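Local coordinates for protein LacI family sugar-binding transcriptional regulator (PDB 4RK0) that binds ribose in the cleft of its sugar-binding domain and probably represses transcription by binding operator DNA, as in other LacI family regulators, at residues I74-Q77 with T78-E81; D214-D217 with M218-Y221. One frame throughout, in Å; residues are numbered along the deposited sequence.

Contact 1. Residues I74-Q77 with T78-E81; sequences ISNQ and TINE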
loop_
_atom_site.group_PDB
_atom_site.type_symbol
_atom_site.label_atom_id
_atom_site.label_comp_id
_atom_site.label_asym_id
_atom_site.label_seq_id
_atom_site.Cartn_x
_atom_site.Cartn_y
_atom_site.Cartn_z
ATOM N N ILE A 74 3.955 18.555 -10.576
ATOM C CA ILE A 74 3.095 19.619 -11.111
ATOM C C ILE A 74 3.710 20.971 -10.755
ATOM O O ILE A 74 3.923 21.282 -9.579
ATOM C CB ILE A 74 1.665 19.504 -10.580
ATOM C CG1 ILE A 74 1.090 18.113 -10.879
ATOM C CG2 ILE A 74 0.790 20.587 -11.189
ATOM C CD1 ILE A 74 0.763 17.838 -12.339
ATOM N N SER A 75 4.055 21.776 -11.775
ATOM C CA SER A 75 4.792 22.994 -11.522
ATOM C C SER A 75 3.820 24.118 -11.210
ATOM O O SER A 75 2.670 24.087 -11.638
ATOM C CB SER A 75 5.639 23.391 -12.751
ATOM O OG SER A 75 4.785 23.803 -13.812
ATOM N N ASN A 76 4.314 25.094 -10.466
ATOM C CA ASN A 76 3.610 26.348 -10.214
ATOM C C ASN A 76 3.218 27.047 -11.507
ATOM O O ASN A 76 2.118 27.574 -11.595
ATOM C CB ASN A 76 4.444 27.271 -9.317
ATOM C CG ASN A 76 4.576 26.745 -7.895
ATOM O OD1 ASN A 76 3.762 25.935 -7.452
ATOM N ND2 ASN A 76 5.602 27.195 -7.175
ATOM N N GLN A 77 4.083 27.009 -12.520
ATOM C CA GLN A 77 3.750 27.575 -13.827
ATOM C C GLN A 77 2.571 26.826 -14.428
ATOM O O GLN A 77 1.614 27.429 -14.876
ATOM C CB GLN A 77 4.951 27.520 -14.773
ATOM C CG GLN A 77 4.647 27.949 -16.203
ATOM C CD GLN A 77 5.891 28.386 -16.947
ATOM O OE1 GLN A 77 6.666 29.206 -16.450
ATOM N NE2 GLN A 77 6.089 27.847 -18.146
ATOM N N THR A 78 2.632 25.496 -14.426
ATOM C CA THR A 78 1.501 24.711 -14.944
ATOM C C THR A 78 0.198 25.043 -14.214
ATOM O O THR A 78 -0.866 25.119 -14.819
ATOM C CB THR A 78 1.755 23.196 -14.835
ATOM O OG1 THR A 78 2.832 22.842 -15.705
ATOM C CG2 THR A 78 0.516 22.393 -15.228
ATOM N N ILE A 79 0.287 25.211 -12.901
ATOM C CA ILE A 79 -0.904 25.445 -12.103
ATOM C C ILE A 79 -1.557 26.791 -12.492
ATOM O O ILE A 79 -2.775 26.877 -12.708
ATOM C CB ILE A 79 -0.555 25.370 -10.600
ATOM C CG1 ILE A 79 -0.422 23.893 -10.193
ATOM C CG2 ILE A 79 -1.607 26.071 -9.753
ATOM C CD1 ILE A 79 0.169 23.683 -8.812
ATOM N N ASN A 80 -0.731 27.818 -12.607
ATOM C CA ASN A 80 -1.193 29.141 -13.026
ATOM C C ASN A 80 -1.884 29.151 -14.389
ATOM O O ASN A 80 -2.968 29.714 -14.524
ATOM C CB ASN A 80 -0.026 30.122 -13.020
ATOM C CG ASN A 80 0.602 30.270 -11.647
ATOM O OD1 ASN A 80 0.098 29.746 -10.644
ATOM N ND2 ASN A 80 1.720 30.970 -11.597
ATOM N N GLU A 81 -1.285 28.503 -15.379
ATOM C CA GLU A 81 -1.828 28.493 -16.730
ATOM C C GLU A 81 -3.037 27.572 -16.951
ATOM O O GLU A 81 -3.761 27.731 -17.934
ATOM C CB GLU A 81 -0.715 28.196 -17.749
ATOM C CG GLU A 81 -0.276 26.745 -17.847
ATOM C CD GLU A 81 1.009 26.558 -18.646
ATOM O OE1 GLU A 81 1.728 27.554 -18.895
ATOM O OE2 GLU A 81 1.305 25.401 -19.023
HETATM O O HOH W 1 4.047 20.609 -14.566
#

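Contact 2. Residues D214-D217 with M218-Y221; sequences DNVD and MCEY. With RIB (alpha-D-ribofuranose), chain E.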
loop_
_atom_site.group_PDB
_atom_site.type_symbol
_atom_site.label_atom_id
_atom_site.label_comp_id
_atom_site.label_asym_id
_atom_site.label_seq_id
_atom_site.Cartn_x
_atom_site.Cartn_y
_atom_site.Cartn_z
ATOM N N ASP A 214 7.058 8.338 9.774
ATOM C CA ASP A 214 5.682 8.232 9.232
ATOM C C ASP A 214 4.739 7.507 10.187
ATOM O O ASP A 214 3.576 7.875 10.326
ATOM C CB ASP A 214 5.548 7.524 7.891
ATOM C CG ASP A 214 6.067 8.334 6.692
ATOM O OD1 ASP A 214 6.203 9.576 6.787
ATOM O OD2 ASP A 214 6.227 7.710 5.606
ATOM N N ASN A 215 5.237 6.433 10.759
ATOM C CA ASN A 215 4.438 5.492 11.517
ATOM C C ASN A 215 3.439 4.757 10.689
ATOM O O ASN A 215 2.292 4.620 11.070
ATOM C CB ASN A 215 3.764 6.150 12.695
ATOM C CG ASN A 215 3.199 5.136 13.690
ATOM O OD1 ASN A 215 3.797 4.114 13.933
ATOM N ND2 ASN A 215 2.041 5.429 14.245
ATOM N N VAL A 216 3.903 4.199 9.586
ATOM C CA VAL A 216 3.026 3.393 8.746
ATOM C C VAL A 216 2.714 2.107 9.543
ATOM O O VAL A 216 3.364 1.800 10.535
ATOM C CB VAL A 216 3.642 3.071 7.355
ATOM C CG1 VAL A 216 3.908 4.353 6.541
ATOM C CG2 VAL A 216 4.927 2.267 7.473
ATOM N N ASP A 217 1.720 1.369 9.112
ATOM C CA ASP A 217 1.210 0.262 9.934
ATOM C C ASP A 217 2.248 -0.831 10.134
ATOM O O ASP A 217 2.346 -1.414 11.229
ATOM C CB ASP A 217 -0.090 -0.287 9.333
ATOM C CG ASP A 217 -1.322 0.343 9.957
ATOM O OD1 ASP A 217 -1.363 0.459 11.200
ATOM O OD2 ASP A 217 -2.251 0.722 9.215
ATOM N N MET A 218 3.060 -1.060 9.104
ATOM C CA MET A 218 4.138 -2.055 9.152
ATOM C C MET A 218 5.171 -1.868 10.267
ATOM O O MET A 218 5.927 -2.798 10.532
ATOM C CB MET A 218 4.897 -2.153 7.809
ATOM C CG MET A 218 4.339 -3.161 6.792
ATOM S SD MET A 218 3.984 -4.841 7.350
ATOM C CE MET A 218 5.500 -5.705 7.220
ATOM N N CYS A 219 5.246 -0.670 10.871
ATOM C CA CYS A 219 6.229 -0.413 11.927
ATOM C C CYS A 219 6.134 -1.443 13.072
ATOM O O CYS A 219 7.130 -1.791 13.699
ATOM C CB CYS A 219 6.053 0.997 12.463
ATOM S SG CYS A 219 6.654 2.294 11.316
ATOM N N GLU A 220 4.915 -1.887 13.349
ATOM C CA GLU A 220 4.645 -2.819 14.463
ATOM C C GLU A 220 4.834 -4.291 14.072
ATOM O O GLU A 220 4.789 -5.154 14.931
ATOM C CB GLU A 220 3.225 -2.611 14.969
ATOM C CG GLU A 220 2.908 -1.170 15.376
ATOM C CD GLU A 220 1.598 -1.010 16.119
ATOM O OE1 GLU A 220 0.673 -1.817 15.903
ATOM O OE2 GLU A 220 1.487 -0.045 16.908
ATOM N N TYR A 221 5.042 -4.562 12.784
ATOM C CA TYR A 221 5.246 -5.918 12.254
ATOM C C TYR A 221 6.669 -6.285 11.848
ATOM O O TYR A 221 6.965 -7.437 11.545
ATOM C CB TYR A 221 4.266 -6.148 11.098
ATOM C CG TYR A 221 2.884 -5.924 11.548
ATOM C CD1 TYR A 221 2.284 -4.650 11.509
ATOM C CD2 TYR A 221 2.142 -6.984 12.069
ATOM C CE1 TYR A 221 0.983 -4.460 11.960
ATOM C CE2 TYR A 221 0.864 -6.798 12.528
ATOM C CZ TYR A 221 0.276 -5.539 12.477
ATOM O OH TYR A 221 -1.012 -5.435 12.957
HETATM O O5 RIB E . 6.887 8.034 3.406
HETATM C C5 RIB E . 6.623 8.741 2.204
HETATM C C4 RIB E . 7.183 10.080 2.417
HETATM O O4 RIB E . 7.144 10.932 1.243
HETATM C C3 RIB E . 6.259 10.475 3.551
HETATM O O3 RIB E . 7.165 10.669 4.639
HETATM C C2 RIB E . 5.548 11.684 2.935
HETATM O O2 RIB E . 5.525 12.781 3.814
HETATM C C1 RIB E . 6.170 11.939 1.551
HETATM O O1 RIB E . 6.578 13.286 1.383
#

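Contact 1. Residues I74-Q77 with T78-E81
S75 caps the N-terminus of helix 76-86 by accepting a hydrogen bond from the backbone N of T78. This is an N-cap, set at the start of the helix that links strands 66-69 and 90-93 in a beta-alpha-beta unit. The hydroxyl of S75 lies between its own backbone N and carbonyl carbon (chi1 69°), which turns OG back over the first turn. S75 OG is 2.8 Å from T78 N, and the N-H points nearly straight at it (162°). T78 OG1 sits 2.9 Å from the same S75 OG. A water bridges the two residues: it accepts from S75 N and is hydrogen-bonded to T78 OG1. T78 places OG1 beside its own backbone N (chi1 -66°), on the side where the water lies.

The buried side of the turn is apolar. I74 CG2 packs against I79 CG1 at 3.7 Å, and the two side chains cross at about a right angle. Both also touch I69 of strand 66-69, which places the helix start against the sheet.

The remaining bonds are ordinary helix bonds. I79 N donates to S75 O, and N80 N donates to N76 O at 3.0 Å. The side-chain oxygens of N76 and N80 have partners beyond this turn, K96 and R84. E81 forms a salt bridge with R61. In one of two conformers of Q77, its side chain crosses that of E81 obliquely, with E81 OE1 4.0 Å from Q77 CG. One turn is closed by E81 N, which donates to Q77 O at 3.1 Å.

Contact 2. Residues D214-D217 with M218-Y221
N215 packs its CA against C219 SG at 3.9 Å, where the loop after strand 209-211 runs into a 3-10 turn (D217-E220) of the periplasmic binding protein-like fold. D214 comes first in the segment, and its carboxylate holds the ribose. D214 OD1 accepts from ribose O3 at 2.6 Å and also from Q231. D214 OD2 lies 2.3 Å from ribose O5, very short for a hydrogen bond, so the exact geometry there is doubtful. The two oxygens face different hydroxyls of the sugar.

At N215, the side-chain oxygen OD1 approaches C219 CB and is hydrogen-bonded to R267, which also forms a salt bridge with E220. V216 is buried. Its carbonyl oxygen accepts from C219 N at 3.1 Å, with the donor 47° out of the carbonyl plane. C219 SG lies beside its own backbone N (chi1 -74°) and comes back over V216, 3.4 Å from V216 O. V216 CG2 also packs loosely against C219 SG, at 4.2 Å.

D217 closes the turn with its carbonyl oxygen, which accepts a weak bond from E220 N. The Y221 hydroxyl forms a weak hydrogen bond with R195 of the second subunit. The Y221 ring turns its edge to D217 O, with Y221 CD1 3.2 Å from that oxygen.

Overall arrangement
Contact 1 precedes contact 2 along the chain. Their centres are about 34 Å apart, on opposite sides of the chain's centre, and their nearest atoms are about 20 Å apart. They share no helix or strand. Contact 1 belongs to helix 76-86, which joins two strands of the seven-stranded mixed sheet. Contact 2 follows strand 209-211, an outermost strand of the four-stranded parallel sheet, and its loop leads on to strand 228-230 of the mixed sheet. The capped helix start of contact 1 thus lies in the lobe of the mixed sheet, away from the sugar. Contact 2 reaches from the ribose, bound between the two lobes, to the second subunit of the dimer.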